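PDB 5AZ0: uncharacterized protein from Bombyx mori, which is an aldo-keto reductase (AKR2E5) of the silkworm, probably reducing carbonyl substrates to alcohols with a nicotinamide cofactor. Local coordinates for residues F9-G14 with P193-I198; N132-H137 with K170-S175. All blocks are in the same frame, centred on the assembly; numbering follows the deposited sequence.

Contact 1: residues F9-G14 with P193-I198; sequences FKLNNG and PAVNQI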
ATOM      1  N   PHE A   9      -6.696  -8.104 -10.289  1.00 25.99           N
ATOM      2  CA  PHE A   9      -5.798  -9.288 -10.181  1.00 24.06           C
ATOM      3  C   PHE A   9      -6.397 -10.305  -9.253  1.00 25.12           C
ATOM      4  O   PHE A   9      -7.279  -9.979  -8.474  1.00 28.68           O
ATOM      5  CB  PHE A   9      -4.426  -8.861  -9.727  1.00 23.85           C
ATOM      6  CG  PHE A   9      -3.732  -7.850 -10.662  1.00 25.14           C
ATOM      7  CD1 PHE A   9      -3.837  -7.931 -12.033  1.00 28.76           C
ATOM      8  CD2 PHE A   9      -2.875  -6.920 -10.161  1.00 25.50           C
ATOM      9  CE1 PHE A   9      -3.154  -7.041 -12.854  1.00 31.33           C
ATOM     10  CE2 PHE A   9      -2.210  -6.020 -10.951  1.00 27.87           C
ATOM     11  CZ  PHE A   9      -2.322  -6.096 -12.299  1.00 32.47           C
ATOM     12  N   LYS A  10      -6.010 -11.558  -9.412  1.00 23.74           N
ATOM     13  CA  LYS A  10      -6.512 -12.647  -8.619  1.00 24.19           C
ATOM     14  C   LYS A  10      -5.514 -12.927  -7.483  1.00 22.44           C
ATOM     15  O   LYS A  10      -4.327 -13.060  -7.701  1.00 22.52           O
ATOM     16  CB  LYS A  10      -6.675 -13.886  -9.495  1.00 29.71           C
ATOM     17  CG  LYS A  10      -7.395 -13.717 -10.857  1.00 36.06           C
ATOM     18  CD  LYS A  10      -8.737 -13.081 -10.660  1.00 42.57           C
ATOM     19  CE  LYS A  10      -9.780 -13.453 -11.749  1.00 49.06           C
ATOM     20  NZ  LYS A  10     -11.130 -13.578 -11.039  1.00 50.49           N
ATOM     21  N   LEU A  11      -5.995 -13.069  -6.284  1.00 22.14           N
ATOM     22  CA  LEU A  11      -5.153 -13.443  -5.141  1.00 21.06           C
ATOM     23  C   LEU A  11      -5.084 -14.945  -4.971  1.00 20.71           C
ATOM     24  O   LEU A  11      -5.916 -15.685  -5.475  1.00 18.75           O
ATOM     25  CB  LEU A  11      -5.727 -12.843  -3.854  1.00 22.24           C
ATOM     26  CG  LEU A  11      -5.779 -11.311  -3.798  1.00 21.75           C
ATOM     27  CD1 LEU A  11      -6.577 -10.941  -2.547  1.00 21.93           C
ATOM     28  CD2 LEU A  11      -4.395 -10.714  -3.854  1.00 21.90           C
ATOM     29  N   ASN A  12      -4.098 -15.382  -4.205  1.00 20.01           N
ATOM     30  CA  ASN A  12      -3.885 -16.828  -3.933  1.00 18.62           C
ATOM     31  C   ASN A  12      -4.840 -17.451  -2.989  1.00 18.17           C
ATOM     32  O   ASN A  12      -4.723 -18.645  -2.641  1.00 20.14           O
ATOM     33  CB  ASN A  12      -2.448 -17.049  -3.450  1.00 20.45           C
ATOM     34  CG  ASN A  12      -2.143 -16.360  -2.127  1.00 21.30           C
ATOM     35  OD1 ASN A  12      -3.024 -15.704  -1.510  1.00 18.85           O
ATOM     36  ND2 ASN A  12      -0.875 -16.405  -1.740  1.00 20.23           N
ATOM     37  N   ASN A  13      -5.869 -16.696  -2.605  1.00 19.04           N
ATOM     38  CA  ASN A  13      -6.975 -17.248  -1.857  1.00 17.96           C
ATOM     39  C   ASN A  13      -8.335 -17.270  -2.577  1.00 19.66           C
ATOM     40  O   ASN A  13      -9.373 -17.479  -1.926  1.00 20.70           O
ATOM     41  CB  ASN A  13      -7.147 -16.423  -0.576  1.00 18.02           C
ATOM     42  CG  ASN A  13      -7.862 -15.097  -0.838  1.00 19.82           C
ATOM     43  OD1 ASN A  13      -7.876 -14.572  -1.941  1.00 19.19           O
ATOM     44  ND2 ASN A  13      -8.458 -14.555   0.198  1.00 23.57           N
ATOM     45  N   GLY A  14      -8.363 -17.023  -3.874  1.00 19.25           N
ATOM     46  CA  GLY A  14      -9.645 -17.045  -4.595  1.00 20.43           C
ATOM     47  C   GLY A  14     -10.306 -15.676  -4.857  1.00 21.63           C
ATOM     48  O   GLY A  14     -11.271 -15.589  -5.644  1.00 22.72           O
ATOM     49  N   PRO A 193       0.618 -15.423   2.822  1.00 19.15           N
ATOM     50  CA  PRO A 193       0.168 -14.088   2.580  1.00 17.36           C
ATOM     51  C   PRO A 193      -0.360 -13.960   1.166  1.00 20.19           C
ATOM     52  O   PRO A 193       0.196 -14.581   0.220  1.00 19.18           O
ATOM     53  CB  PRO A 193       1.418 -13.267   2.705  1.00 17.81           C
ATOM     54  CG  PRO A 193       2.556 -14.240   2.351  1.00 17.81           C
ATOM     55  CD  PRO A 193       2.083 -15.513   2.965  1.00 17.79           C
ATOM     56  N   ALA A 194      -1.391 -13.123   1.024  1.00 18.73           N
ATOM     57  CA  ALA A 194      -1.985 -12.828  -0.236  1.00 18.82           C
ATOM     58  C   ALA A 194      -1.219 -11.760  -0.961  1.00 17.62           C
ATOM     59  O   ALA A 194      -1.208 -11.739  -2.189  1.00 15.22           O
ATOM     60  CB  ALA A 194      -3.432 -12.384  -0.018  1.00 20.98           C
ATOM     61  N   VAL A 195      -0.704 -10.779  -0.221  1.00 17.66           N
ATOM     62  CA  VAL A 195       0.030  -9.743  -0.832  1.00 18.37           C
ATOM     63  C   VAL A 195       1.273  -9.433  -0.007  1.00 17.80           C
ATOM     64  O   VAL A 195       1.330  -9.737   1.172  1.00 17.85           O
ATOM     65  CB  VAL A 195      -0.792  -8.403  -1.015  1.00 21.88           C
ATOM     66  CG1 VAL A 195      -2.175  -8.603  -1.628  1.00 20.84           C
ATOM     67  CG2 VAL A 195      -0.890  -7.633   0.241  1.00 24.98           C
ATOM     68  N   ASN A 196       2.197  -8.722  -0.632  1.00 18.10           N
ATOM     69  CA  ASN A 196       3.299  -8.016   0.030  1.00 19.70           C
ATOM     70  C   ASN A 196       3.211  -6.668  -0.504  1.00 17.72           C
ATOM     71  O   ASN A 196       3.357  -6.443  -1.739  1.00 18.93           O
ATOM     72  CB  ASN A 196       4.675  -8.632  -0.300  1.00 23.16           C
ATOM     73  CG  ASN A 196       5.833  -8.017   0.505  1.00 23.95           C
ATOM     74  OD1 ASN A 196       5.632  -7.352   1.509  1.00 24.83           O
ATOM     75  ND2 ASN A 196       7.058  -8.255   0.046  1.00 23.56           N
ATOM     76  N   GLN A 197       2.920  -5.732   0.383  1.00 18.84           N
ATOM     77  CA  GLN A 197       2.822  -4.301   0.017  1.00 20.10           C
ATOM     78  C   GLN A 197       4.104  -3.605   0.342  1.00 20.46           C
ATOM     79  O   GLN A 197       4.495  -3.548   1.513  1.00 21.50           O
ATOM     80  CB  GLN A 197       1.618  -3.580   0.690  1.00 20.21           C
ATOM     81  CG  GLN A 197       1.525  -2.139   0.282  1.00 21.90           C
ATOM     82  CD  GLN A 197       0.293  -1.369   0.843  1.00 24.67           C
ATOM     83  OE1 GLN A 197       0.446  -0.290   1.334  1.00 27.65           O
ATOM     84  NE2 GLN A 197      -0.901  -1.890   0.656  1.00 23.88           N
ATOM     85  N   ILE A 198       4.712  -3.001  -0.695  1.00 22.16           N
ATOM     86  CA  ILE A 198       6.058  -2.444  -0.603  1.00 21.98           C
ATOM     87  C   ILE A 198       6.183  -1.229  -1.472  1.00 22.40           C
ATOM     88  O   ILE A 198       5.371  -0.990  -2.352  1.00 22.98           O
ATOM     89  CB  ILE A 198       7.134  -3.448  -1.115  1.00 23.09           C
ATOM     90  CG1 ILE A 198       6.729  -4.020  -2.487  1.00 24.58           C
ATOM     91  CG2 ILE A 198       7.344  -4.528  -0.114  1.00 22.32           C
ATOM     92  CD1 ILE A 198       7.725  -4.923  -3.130  1.00 27.41           C
TER
HETATM   93  O   HOH W   1      -1.887 -13.550  -3.966  1.00 14.85           O
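N12 meets P193 through its side-chain amide: ND2 donates to P193 O at 2.9 Å in a fairly straight bond (N-H...O 162°), coming from above the carbonyl plane. The other branch of the same amide lies alongside A194, with OD1 3.3 Å from A194 CA. CG of N12 sits between its own backbone N and carbonyl carbon (chi1 64°), the crowded position, which turns the amide across to the P193-A194 backbone. Beside it, a water accepts from N12 N at 2.9 Å and donates to A194 O at 2.6 Å, so the backbones of the two segments are bridged as well. Next to these polar links L11 supplies the apolar part: CD2 reaches V195 CG1 at 3.8 Å, the two side chains crossing obliquely. The arrangement places the N-terminal beta hairpin of the aldo-keto reductase fold across the bottom of the TIM barrel, where strand 195-199 begins. An alanine at N12 would leave P193 O without this side-chain donor, remove the amide's contact with A194 and would probably weaken the turn's hold on the strand start. The tip itself is a type I turn from L11 to G14, closed by a backbone hydrogen bond from G14 N to L11 O, 3.2 Å. On the far side of the strand start, P193 packs against M182, L185 and L186 of helix 179-188, while L11 also touches V219 of the next strand.

Contact 2: residues N132-H137 with K170-S175; sequences NLVLMH and KAIGVS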
ATOM      1  N   ASN A 132     -11.537  -6.718   3.588  1.00 16.90           N
ATOM      2  CA  ASN A 132     -11.141  -7.623   2.505  1.00 19.36           C
ATOM      3  C   ASN A 132      -9.694  -8.084   2.669  1.00 19.41           C
ATOM      4  O   ASN A 132      -9.370  -9.189   2.231  1.00 18.02           O
ATOM      5  CB  ASN A 132     -11.289  -6.991   1.147  1.00 19.67           C
ATOM      6  CG  ASN A 132     -12.745  -6.599   0.890  1.00 20.88           C
ATOM      7  OD1 ASN A 132     -13.205  -5.554   1.407  1.00 16.51           O
ATOM      8  ND2 ASN A 132     -13.478  -7.461   0.146  1.00 17.96           N
ATOM      9  N   LEU A 133      -8.865  -7.240   3.278  1.00 17.30           N
ATOM     10  CA  LEU A 133      -7.474  -7.580   3.446  1.00 19.63           C
ATOM     11  C   LEU A 133      -6.933  -6.907   4.725  1.00 19.11           C
ATOM     12  O   LEU A 133      -7.205  -5.731   4.955  1.00 17.36           O
ATOM     13  CB  LEU A 133      -6.694  -7.140   2.188  1.00 18.59           C
ATOM     14  CG  LEU A 133      -5.168  -7.289   2.276  1.00 17.82           C
ATOM     15  CD1 LEU A 133      -4.771  -8.777   2.367  1.00 17.44           C
ATOM     16  CD2 LEU A 133      -4.585  -6.666   1.008  1.00 17.23           C
ATOM     17  N   VAL A 134      -6.166  -7.639   5.539  1.00 19.39           N
ATOM     18  CA  VAL A 134      -5.419  -6.993   6.613  1.00 18.25           C
ATOM     19  C   VAL A 134      -3.936  -7.361   6.494  1.00 19.25           C
ATOM     20  O   VAL A 134      -3.613  -8.533   6.280  1.00 18.45           O
ATOM     21  CB  VAL A 134      -6.040  -7.334   7.969  1.00 18.52           C
ATOM     22  CG1 VAL A 134      -5.921  -8.802   8.329  1.00 18.23           C
ATOM     23  CG2 VAL A 134      -5.416  -6.494   9.086  1.00 19.01           C
ATOM     24  N   LEU A 135      -3.080  -6.377   6.662  1.00 17.76           N
ATOM     25  CA  LEU A 135      -1.626  -6.521   6.605  1.00 20.20           C
ATOM     26  C   LEU A 135      -0.898  -6.296   7.925  1.00 21.27           C
ATOM     27  O   LEU A 135      -1.290  -5.469   8.757  1.00 22.70           O
ATOM     28  CB  LEU A 135      -1.039  -5.530   5.608  1.00 19.98           C
ATOM     29  CG  LEU A 135      -1.717  -5.428   4.257  1.00 20.25           C
ATOM     30  CD1 LEU A 135      -1.111  -4.314   3.388  1.00 21.39           C
ATOM     31  CD2 LEU A 135      -1.658  -6.760   3.524  1.00 20.06           C
ATOM     32  N   MET A 136       0.195  -7.023   8.061  1.00 21.18           N
ATOM     33  CA  MET A 136       1.261  -6.690   8.964  1.00 19.43           C
ATOM     34  C   MET A 136       2.017  -5.524   8.429  1.00 20.57           C
ATOM     35  O   MET A 136       2.690  -5.584   7.377  1.00 23.16           O
ATOM     36  CB  MET A 136       2.117  -7.919   9.242  1.00 22.79           C
ATOM     37  CG  MET A 136       3.020  -7.736  10.496  1.00 21.03           C
ATOM     38  SD  MET A 136       4.228  -9.061  10.729  1.00 21.72           S
ATOM     39  CE  MET A 136       3.317 -10.581  10.386  1.00 19.15           C
ATOM     40  N   HIS A 137       1.778  -4.341   9.034  1.00 20.62           N
ATOM     41  CA  HIS A 137       2.269  -3.089   8.462  1.00 20.53           C
ATOM     42  C   HIS A 137       3.813  -3.091   8.284  1.00 21.63           C
ATOM     43  O   HIS A 137       4.289  -2.684   7.260  1.00 20.45           O
ATOM     44  CB  HIS A 137       1.822  -1.919   9.291  1.00 21.47           C
ATOM     45  CG  HIS A 137       1.659  -0.662   8.531  1.00 21.22           C
ATOM     46  ND1 HIS A 137       0.658   0.237   8.822  1.00 23.23           N
ATOM     47  CD2 HIS A 137       2.333  -0.153   7.480  1.00 23.96           C
ATOM     48  CE1 HIS A 137       0.734   1.257   7.983  1.00 24.21           C
ATOM     49  NE2 HIS A 137       1.730   1.039   7.141  1.00 23.61           N
ATOM     50  N   LYS A 170     -11.173 -11.172   4.960  1.00 17.52           N
ATOM     51  CA  LYS A 170     -11.263 -12.201   3.876  1.00 20.69           C
ATOM     52  C   LYS A 170      -9.852 -12.557   3.362  1.00 21.19           C
ATOM     53  O   LYS A 170      -9.716 -13.467   2.616  1.00 18.95           O
ATOM     54  CB  LYS A 170     -12.039 -11.696   2.691  1.00 23.65           C
ATOM     55  CG  LYS A 170     -13.481 -11.307   2.962  1.00 26.94           C
ATOM     56  CD  LYS A 170     -14.309 -12.537   3.301  1.00 38.08           C
ATOM     57  CE  LYS A 170     -15.707 -12.503   2.618  1.00 49.98           C
ATOM     58  NZ  LYS A 170     -16.353 -13.856   2.525  1.00 44.99           N
ATOM     59  N   ALA A 171      -8.823 -11.828   3.782  1.00 17.45           N
ATOM     60  CA  ALA A 171      -7.469 -12.126   3.347  1.00 18.22           C
ATOM     61  C   ALA A 171      -6.435 -11.542   4.292  1.00 18.75           C
ATOM     62  O   ALA A 171      -6.675 -10.474   4.903  1.00 18.44           O
ATOM     63  CB  ALA A 171      -7.202 -11.630   1.906  1.00 18.80           C
ATOM     64  N   ILE A 172      -5.272 -12.216   4.350  1.00 18.27           N
ATOM     65  CA  ILE A 172      -4.135 -11.745   5.150  1.00 18.12           C
ATOM     66  C   ILE A 172      -2.925 -11.571   4.263  1.00 17.91           C
ATOM     67  O   ILE A 172      -2.707 -12.368   3.311  1.00 22.69           O
ATOM     68  CB  ILE A 172      -3.878 -12.674   6.378  1.00 17.72           C
ATOM     69  CG1 ILE A 172      -3.641 -14.142   5.931  1.00 18.26           C
ATOM     70  CG2 ILE A 172      -5.049 -12.641   7.344  1.00 17.41           C
ATOM     71  CD1 ILE A 172      -3.337 -15.094   7.019  1.00 17.67           C
ATOM     72  N   GLY A 173      -2.122 -10.559   4.587  1.00 17.12           N
ATOM     73  CA  GLY A 173      -0.943 -10.218   3.847  1.00 17.01           C
ATOM     74  C   GLY A 173       0.053  -9.488   4.729  1.00 18.19           C
ATOM     75  O   GLY A 173      -0.202  -9.260   5.941  1.00 18.70           O
ATOM     76  N   VAL A 174       1.153  -9.046   4.098  1.00 19.77           N
ATOM     77  CA  VAL A 174       2.230  -8.345   4.767  1.00 20.02           C
ATOM     78  C   VAL A 174       2.597  -7.114   4.031  1.00 18.61           C
ATOM     79  O   VAL A 174       2.191  -6.864   2.896  1.00 19.57           O
ATOM     80  CB  VAL A 174       3.492  -9.274   4.990  1.00 20.95           C
ATOM     81  CG1 VAL A 174       3.156 -10.487   5.851  1.00 19.92           C
ATOM     82  CG2 VAL A 174       4.114  -9.754   3.647  1.00 21.31           C
ATOM     83  N   SER A 175       3.405  -6.318   4.676  1.00 20.15           N
ATOM     84  CA  SER A 175       3.902  -5.137   4.079  1.00 21.09           C
ATOM     85  C   SER A 175       5.372  -4.929   4.518  1.00 22.60           C
ATOM     86  O   SER A 175       5.746  -5.187   5.627  1.00 21.59           O
ATOM     87  CB  SER A 175       3.046  -3.967   4.509  1.00 23.89           C
ATOM     88  OG  SER A 175       3.419  -2.778   3.850  1.00 23.23           O
TER
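L135 lays its CD2 methyl over the bare backbone of G173, 3.4 Å from G173 C and 3.5 Å from G173 CA. A beta carbon on G173 would collide with that methyl, so the glycine is the hollow into which the leucine fits. L133 closes the same hollow: with CG anti to its backbone N (chi1 173°), it brings CD1 to 3.9 Å from G173 N. V195 of strand 195-199 touches both leucines, on the face turned into the barrel. On the other face, V134 CG1 meets I172 CG2 at 4.1 Å and M136 lies loosely beside V174. Strand 133-136, helix 153-165 and strand 172-175 form a beta-alpha-beta unit of the TIM barrel, with the helix on this face: M136 rests on T156 and F160, I172 and V174 on W157. At the C-terminal end S175 fits its CB into a notch between M136 O and H137 O.

The backbones are parallel in register, their strand directions 39° apart. V134 N donates to A171 O at 2.9 Å, G173 N to V134 O, and M136 N to G173 O; the S175 N to M136 O bond is weak. A171 O, V134 O and G173 O each take one N-H and a weaker CA-H contact across the pair, and T169 OG1 adds a bond at A171 O, whereas the pairing slackens toward S175, whose OG turns to Q197 O.

Overall arrangement
The two contacts lie on the same side of the chain's centre, with their own centres about 9 Å apart, in neighbouring parts of one TIM barrel. Along the chain, residues 9-14 come first, then 132-137 and 170-175, with 193-198 last, so contact 1 spans contact 2. They meet in the sheet, where strand 172-175 lies between strands 133-136 and 195-199. A probable hydrogen bond from A194 N to I172 O joins them near the bottom of the barrel, and backbone bonding between V195 and V174 joins them further up. Contact 2 thus builds part of the barrel wall, and contact 1 brings the hairpin over its base, the end away from where aldo-keto reductases carry their active site.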